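Local atomic coordinates of uncharacterized protein (Vibrio parahaemolyticus M0605, PDB entry 3X0T), a protein that is the PirA component of a plasmid-encoded, probably pore-forming toxin that makes this marine bacterium virulent. Residues 64-72 against 82-93. Sequence-based numbering, arbitrary orientation. Where two conformers were deposited one is given.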
ATOM      1  N   GLY A  64       9.048 -17.732   6.294  1.00 15.82           N
ATOM      2  CA  GLY A  64       7.706 -18.021   5.794  1.00 17.00           C
ATOM      3  C   GLY A  64       7.116 -17.007   4.843  1.00 15.07           C
ATOM      4  O   GLY A  64       5.985 -17.175   4.431  1.00 15.84           O
ATOM      5  N   GLY A  65       7.899 -16.019   4.439  1.00 13.66           N
ATOM      6  CA  GLY A  65       7.496 -15.084   3.380  1.00 12.83           C
ATOM      7  C   GLY A  65       6.481 -14.052   3.882  1.00  9.55           C
ATOM      8  O   GLY A  65       6.266 -13.888   5.085  1.00 10.84           O
ATOM      9  N   TRP A  66       5.920 -13.334   2.940  1.00  8.81           N
ATOM     10  CA  TRP A  66       4.980 -12.236   3.278  1.00  7.89           C
ATOM     11  C   TRP A  66       3.632 -12.808   3.739  1.00  8.08           C
ATOM     12  O   TRP A  66       3.174 -13.825   3.195  1.00 10.02           O
ATOM     13  CB  TRP A  66       4.711 -11.357   2.058  1.00  8.54           C
ATOM     14  CG  TRP A  66       5.902 -10.508   1.700  1.00  7.68           C
ATOM     15  CD1 TRP A  66       6.728 -10.662   0.592  1.00  9.34           C
ATOM     16  CD2 TRP A  66       6.385  -9.362   2.398  1.00  7.65           C
ATOM     17  NE1 TRP A  66       7.678  -9.656   0.604  1.00  9.38           N
ATOM     18  CE2 TRP A  66       7.505  -8.866   1.707  1.00  8.06           C
ATOM     19  CE3 TRP A  66       5.956  -8.718   3.581  1.00  7.79           C
ATOM     20  CZ2 TRP A  66       8.200  -7.727   2.142  1.00  9.34           C
ATOM     21  CZ3 TRP A  66       6.680  -7.613   4.025  1.00  8.60           C
ATOM     22  CH2 TRP A  66       7.790  -7.103   3.299  1.00  8.57           C
ATOM     23  N   LYS A  67       3.004 -12.122   4.677  1.00  7.33           N
ATOM     24  CA  LYS A  67       1.666 -12.470   5.162  1.00  8.15           C
ATOM     25  C   LYS A  67       0.749 -11.300   4.966  1.00  8.04           C
ATOM     26  O   LYS A  67       1.195 -10.151   4.986  1.00  8.39           O
ATOM     27  CB  LYS A  67       1.709 -12.815   6.671  1.00  9.32           C
ATOM     28  CG  LYS A  67       2.541 -14.015   7.029  1.00 13.44           C
ATOM     29  CD  LYS A  67       3.955 -13.528   7.548  1.00 15.43           C
ATOM     30  CE  LYS A  67       4.819 -14.657   8.147  1.00 15.92           C
ATOM     31  NZ  LYS A  67       5.207 -15.696   7.180  1.00 20.95           N
ATOM     32  N   VAL A  68      -0.540 -11.532   4.752  1.00  7.96           N
ATOM     33  CA  VAL A  68      -1.508 -10.514   4.525  1.00  8.26           C
ATOM     34  C   VAL A  68      -2.183 -10.060   5.838  1.00  7.82           C
ATOM     35  O   VAL A  68      -2.806 -10.879   6.509  1.00  9.07           O
ATOM     36  CB  VAL A  68      -2.562 -10.951   3.484  1.00  8.87           C
ATOM     37  CG1 VAL A  68      -3.591  -9.821   3.273  1.00  9.74           C
ATOM     38  CG2 VAL A  68      -1.923 -11.441   2.221  1.00  9.79           C
ATOM     39  N   ALA A  69      -2.012  -8.791   6.183  1.00  8.03           N
ATOM     40  CA  ALA A  69      -2.717  -8.200   7.338  1.00  8.42           C
ATOM     41  C   ALA A  69      -4.025  -7.562   6.914  1.00  8.02           C
ATOM     42  O   ALA A  69      -4.970  -7.572   7.727  1.00 10.52           O
ATOM     43  CB  ALA A  69      -1.847  -7.161   8.039  1.00  9.82           C
ATOM     44  N   LYS A  70      -4.103  -6.923   5.746  1.00  8.02           N
ATOM     45  CA  LYS A  70      -5.311  -6.236   5.266  1.00  8.70           C
ATOM     46  C   LYS A  70      -5.375  -6.372   3.772  1.00  8.13           C
ATOM     47  O   LYS A  70      -4.328  -6.382   3.101  1.00  8.75           O
ATOM     48  CB  LYS A  70      -5.326  -4.768   5.645  1.00  9.48           C
ATOM     49  CG  LYS A  70      -5.377  -4.456   7.145  1.00 11.59           C
ATOM     50  CD  LYS A  70      -5.715  -2.986   7.451  1.00 16.08           C
ATOM     51  CE  LYS A  70      -5.952  -2.707   8.905  1.00 17.71           C
ATOM     52  NZ  LYS A  70      -6.475  -1.300   8.992  1.00 19.40           N
ATOM     53  N   SER A  71      -6.589  -6.440   3.229  1.00  8.97           N
ATOM     54  CA  SER A  71      -6.779  -6.498   1.797  1.00  9.50           C
ATOM     55  C   SER A  71      -8.075  -5.797   1.401  1.00  9.58           C
ATOM     56  O   SER A  71      -9.056  -5.929   2.160  1.00 11.63           O
ATOM     57  CB  SER A  71      -6.810  -7.954   1.342  1.00 11.52           C
ATOM     58  OG  SER A  71      -6.811  -8.100  -0.064  1.00 12.67           O
ATOM     59  N   HIS A  72      -8.148  -5.102   0.300  1.00 10.01           N
ATOM     60  CA  HIS A  72      -9.386  -4.451  -0.114  1.00 11.07           C
ATOM     61  C   HIS A  72      -9.346  -4.268  -1.639  1.00 10.56           C
ATOM     62  O   HIS A  72      -8.305  -3.996  -2.219  1.00 11.92           O
ATOM     63  CB  HIS A  72      -9.483  -3.068   0.553  1.00 12.67           C
ATOM     64  CG  HIS A  72     -10.780  -2.413   0.323  1.00 14.51           C
ATOM     65  ND1 HIS A  72     -11.890  -2.638   1.102  1.00 16.88           N
ATOM     66  CD2 HIS A  72     -11.152  -1.526  -0.627  1.00 16.01           C
ATOM     67  CE1 HIS A  72     -12.906  -1.939   0.618  1.00 20.15           C
ATOM     68  NE2 HIS A  72     -12.467  -1.223  -0.395  1.00 19.73           N
ATOM     69  N   LEU A  82      -6.407   3.009   3.116  1.00 11.00           N
ATOM     70  CA  LEU A  82      -5.863   1.840   3.783  1.00  9.51           C
ATOM     71  C   LEU A  82      -5.140   2.300   5.024  1.00 10.00           C
ATOM     72  O   LEU A  82      -4.041   2.875   4.980  1.00 10.40           O
ATOM     73  CB  LEU A  82      -4.869   1.149   2.823  1.00 10.30           C
ATOM     74  CG  LEU A  82      -4.150  -0.075   3.386  1.00 10.17           C
ATOM     75  CD1 LEU A  82      -5.135  -1.124   3.826  1.00 16.63           C
ATOM     76  CD2 LEU A  82      -3.152  -0.615   2.405  1.00 10.69           C
ATOM     77  N   GLN A  83      -5.791   2.059   6.173  1.00 11.08           N
ATOM     78  CA  GLN A  83      -5.166   2.433   7.452  1.00 12.05           C
ATOM     79  C   GLN A  83      -4.161   1.338   7.856  1.00  9.63           C
ATOM     80  O   GLN A  83      -4.489   0.157   7.821  1.00 10.91           O
ATOM     81  CB  GLN A  83      -6.324   2.561   8.485  1.00 12.92           C
ATOM     82  CG  GLN A  83      -5.837   2.924   9.886  1.00 14.15           C
ATOM     83  CD  GLN A  83      -5.263   4.367   9.987  1.00 12.12           C
ATOM     84  OE1 GLN A  83      -5.517   5.249   9.165  1.00 13.79           O
ATOM     85  NE2 GLN A  83      -4.490   4.557  11.051  1.00 14.33           N
ATOM     86  N   ARG A  84      -3.001   1.767   8.320  1.00 10.06           N
ATOM     87  CA  ARG A  84      -2.016   0.789   8.736  0.60  9.51           C
ATOM     88  C   ARG A  84      -2.529  -0.037   9.902  1.00  9.95           C
ATOM     89  O   ARG A  84      -3.305   0.465  10.720  1.00 11.78           O
ATOM     90  CB  ARG A  84      -0.758   1.501   9.171  0.60  8.16           C
ATOM     91  CG  ARG A  84      -0.981   2.315  10.432  0.60  9.81           C
ATOM     92  CD  ARG A  84       0.269   3.057  10.769  0.60 12.08           C
ATOM     93  NE  ARG A  84       0.059   3.869  11.989  0.60 11.73           N
ATOM     94  CZ  ARG A  84       0.811   4.913  12.347  0.60 14.57           C
ATOM     95  NH1 ARG A  84       1.769   5.292  11.575  0.60 15.86           N
ATOM     96  NH2 ARG A  84       0.599   5.557  13.516  0.60 18.57           N
ATOM     97  N   PRO A  85      -2.113  -1.302  10.075  1.00  9.56           N
ATOM     98  CA  PRO A  85      -2.415  -2.026  11.318  1.00 10.64           C
ATOM     99  C   PRO A  85      -1.907  -1.264  12.515  1.00 10.22           C
ATOM    100  O   PRO A  85      -0.899  -0.567  12.471  1.00 11.16           O
ATOM    101  CB  PRO A  85      -1.667  -3.358  11.125  1.00 10.92           C
ATOM    102  CG  PRO A  85      -1.562  -3.513   9.618  1.00  9.74           C
ATOM    103  CD  PRO A  85      -1.290  -2.099   9.136  1.00  9.30           C
ATOM    104  N   ASP A  86      -2.541  -1.437  13.674  0.80 12.07           N
ATOM    105  CA  ASP A  86      -2.045  -0.742  14.874  0.80 13.13           C
ATOM    106  C   ASP A  86      -0.790  -1.406  15.459  0.80 14.63           C
ATOM    107  O   ASP A  86      -0.065  -0.727  16.242  0.80 15.97           O
ATOM    108  CB  ASP A  86      -3.132  -0.851  15.993  0.80 17.95           C
ATOM    109  CG  ASP A  86      -4.371  -0.074  15.766  0.80 20.75           C
ATOM    110  OD1 ASP A  86      -4.357   0.940  15.006  0.80 23.31           O
ATOM    111  OD2 ASP A  86      -5.400  -0.419  16.415  0.80 25.27           O
ATOM    112  N   ASN A  87      -0.409  -2.602  15.050  0.80 11.73           N
ATOM    113  CA  ASN A  87       0.726  -3.323  15.627  0.80 10.86           C
ATOM    114  C   ASN A  87       2.000  -3.055  14.749  0.80  9.45           C
ATOM    115  O   ASN A  87       1.928  -2.635  13.594  0.80 11.09           O
ATOM    116  CB  ASN A  87       0.450  -4.830  15.878  0.80 12.67           C
ATOM    117  CG  ASN A  87      -0.071  -5.563  14.616  0.80 11.60           C
ATOM    118  OD1 ASN A  87      -1.118  -5.184  14.031  0.80 13.17           O
ATOM    119  ND2 ASN A  87       0.593  -6.724  14.367  0.80 11.46           N
ATOM    120  N   ALA A  88       3.164  -3.358  15.351  1.00  9.68           N
ATOM    121  CA  ALA A  88       4.484  -3.059  14.830  1.00  9.24           C
ATOM    122  C   ALA A  88       5.079  -4.298  14.164  1.00  8.80           C
ATOM    123  O   ALA A  88       4.833  -5.443  14.629  1.00 10.36           O
ATOM    124  CB  ALA A  88       5.378  -2.589  15.988  1.00 10.30           C
ATOM    125  N   PHE A  89       5.881  -4.098  13.116  1.00  7.79           N
ATOM    126  CA  PHE A  89       6.439  -5.175  12.345  1.00  7.60           C
ATOM    127  C   PHE A  89       7.904  -5.024  12.161  1.00  7.66           C
ATOM    128  O   PHE A  89       8.456  -3.895  12.167  1.00  8.44           O
ATOM    129  CB  PHE A  89       5.785  -5.221  10.945  1.00  7.74           C
ATOM    130  CG  PHE A  89       4.279  -5.373  10.985  1.00  7.25           C
ATOM    131  CD1 PHE A  89       3.741  -6.624  11.428  1.00  8.35           C
ATOM    132  CD2 PHE A  89       3.421  -4.363  10.592  1.00  8.07           C
ATOM    133  CE1 PHE A  89       2.329  -6.759  11.408  1.00  8.54           C
ATOM    134  CE2 PHE A  89       2.045  -4.543  10.577  1.00  8.94           C
ATOM    135  CZ  PHE A  89       1.508  -5.730  10.973  1.00  9.23           C
ATOM    136  N   TYR A  90       8.611  -6.116  11.872  1.00  7.58           N
ATOM    137  CA  TYR A  90       9.996  -6.106  11.426  1.00  7.56           C
ATOM    138  C   TYR A  90      10.109  -5.798   9.949  1.00  7.28           C
ATOM    139  O   TYR A  90      11.075  -5.157   9.520  1.00  7.86           O
ATOM    140  CB  TYR A  90      10.627  -7.456  11.730  1.00  8.99           C
ATOM    141  CG  TYR A  90      10.813  -7.691  13.208  1.00  9.55           C
ATOM    142  CD1 TYR A  90      11.918  -7.174  13.895  1.00 11.86           C
ATOM    143  CD2 TYR A  90       9.879  -8.404  13.946  1.00 10.85           C
ATOM    144  CE1 TYR A  90      12.102  -7.341  15.255  1.00 14.41           C
ATOM    145  CE2 TYR A  90      10.064  -8.586  15.322  1.00 12.45           C
ATOM    146  CZ  TYR A  90      11.163  -8.068  15.954  1.00 14.58           C
ATOM    147  OH  TYR A  90      11.345  -8.197  17.321  1.00 17.59           O
ATOM    148  N   HIS A  91       9.157  -6.260   9.156  1.00  6.73           N
ATOM    149  CA  HIS A  91       9.068  -6.044   7.717  1.00  6.93           C
ATOM    150  C   HIS A  91       7.644  -5.771   7.365  1.00  6.21           C
ATOM    151  O   HIS A  91       6.754  -6.487   7.854  1.00  6.93           O
ATOM    152  CB  HIS A  91       9.601  -7.230   6.907  1.00  7.83           C
ATOM    153  CG  HIS A  91      11.022  -7.557   7.224  1.00  7.77           C
ATOM    154  ND1 HIS A  91      12.088  -6.836   6.714  1.00  8.76           N
ATOM    155  CD2 HIS A  91      11.536  -8.438   8.142  1.00  9.24           C
ATOM    156  CE1 HIS A  91      13.191  -7.282   7.275  1.00  9.90           C
ATOM    157  NE2 HIS A  91      12.889  -8.223   8.162  1.00 10.16           N
ATOM    158  N   GLN A  92       7.391  -4.824   6.475  1.00  6.38           N
ATOM    159  CA  GLN A  92       6.031  -4.543   6.027  1.00  6.63           C
ATOM    160  C   GLN A  92       6.098  -3.903   4.661  1.00  6.06           C
ATOM    161  O   GLN A  92       7.096  -3.266   4.297  1.00  7.08           O
ATOM    162  CB  GLN A  92       5.249  -3.733   7.073  1.00  6.68           C
ATOM    163  CG  GLN A  92       5.872  -2.334   7.353  1.00  7.25           C
ATOM    164  CD  GLN A  92       5.377  -1.832   8.635  1.00  7.45           C
ATOM    165  OE1 GLN A  92       4.145  -1.553   8.791  1.00  8.64           O
ATOM    166  NE2 GLN A  92       6.215  -1.666   9.632  1.00  7.97           N
ATOM    167  N   ARG A  93       4.991  -4.035   3.922  1.00  6.04           N
ATOM    168  CA  ARG A  93       4.909  -3.395   2.624  1.00  6.11           C
ATOM    169  C   ARG A  93       3.448  -3.218   2.253  1.00  6.15           C
ATOM    170  O   ARG A  93       2.571  -3.895   2.830  1.00  7.02           O
ATOM    171  CB  ARG A  93       5.644  -4.207   1.543  1.00  6.87           C
ATOM    172  CG  ARG A  93       5.048  -5.560   1.188  1.00  7.15           C
ATOM    173  CD  ARG A  93       5.735  -6.177   0.027  1.00  7.28           C
ATOM    174  NE  ARG A  93       5.124  -7.455  -0.298  1.00  7.56           N
ATOM    175  CZ  ARG A  93       5.380  -8.125  -1.431  1.00  7.94           C
ATOM    176  NH1 ARG A  93       6.289  -7.682  -2.266  1.00 10.42           N
ATOM    177  NH2 ARG A  93       4.632  -9.194  -1.697  1.00  9.77           N
TER
HETATM  178  O   HOH W   1      -5.840  -0.602  11.545  1.00 23.23           O
HETATM  179  O   HOH W   2      -8.158   0.162   6.329  1.00 25.79           O
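L82 and K70 meet at one end of this contact in a jelly-roll fold, L82 CD1 4.1 Å from K70 CB: L82 ends the edge strand 79-82 of one antiparallel sheet, and K70 lies on the edge strand 67-74 of the other. The contact turns polar at Q83, whose carbonyl O accepts a 2.7 Å hydrogen bond from K70 NZ, the ammonium sitting 37° out of the carbonyl plane. The extended lysine chain carries NZ to that oxygen. One water takes a hydrogen bond from K70 NZ and donates another to R84 O, so the lysine holds Q83 O directly and R84 O through the water. P85 follows, its CG 4.0 Å from A69 CB; A69 and K70 both face Y55, forming a classic beta bulge where the edge strand breaks. Past the loop, strand 91-98 begins with H91, whose CB lies 4.0 Å from CH2 of W66, and Q92, whose backbone N is at the indole edge, in its plane. R93 closes the contact in a cation-pi stack; its NH1 forms a salt bridge with E25 and its NH2 a hydrogen bond with Q56. The guanidinium and indole planes are 6° apart, with R93 CZ 3.6 Å from the centroid of the five-membered ring of W66 and R93 CG over its six-membered ring.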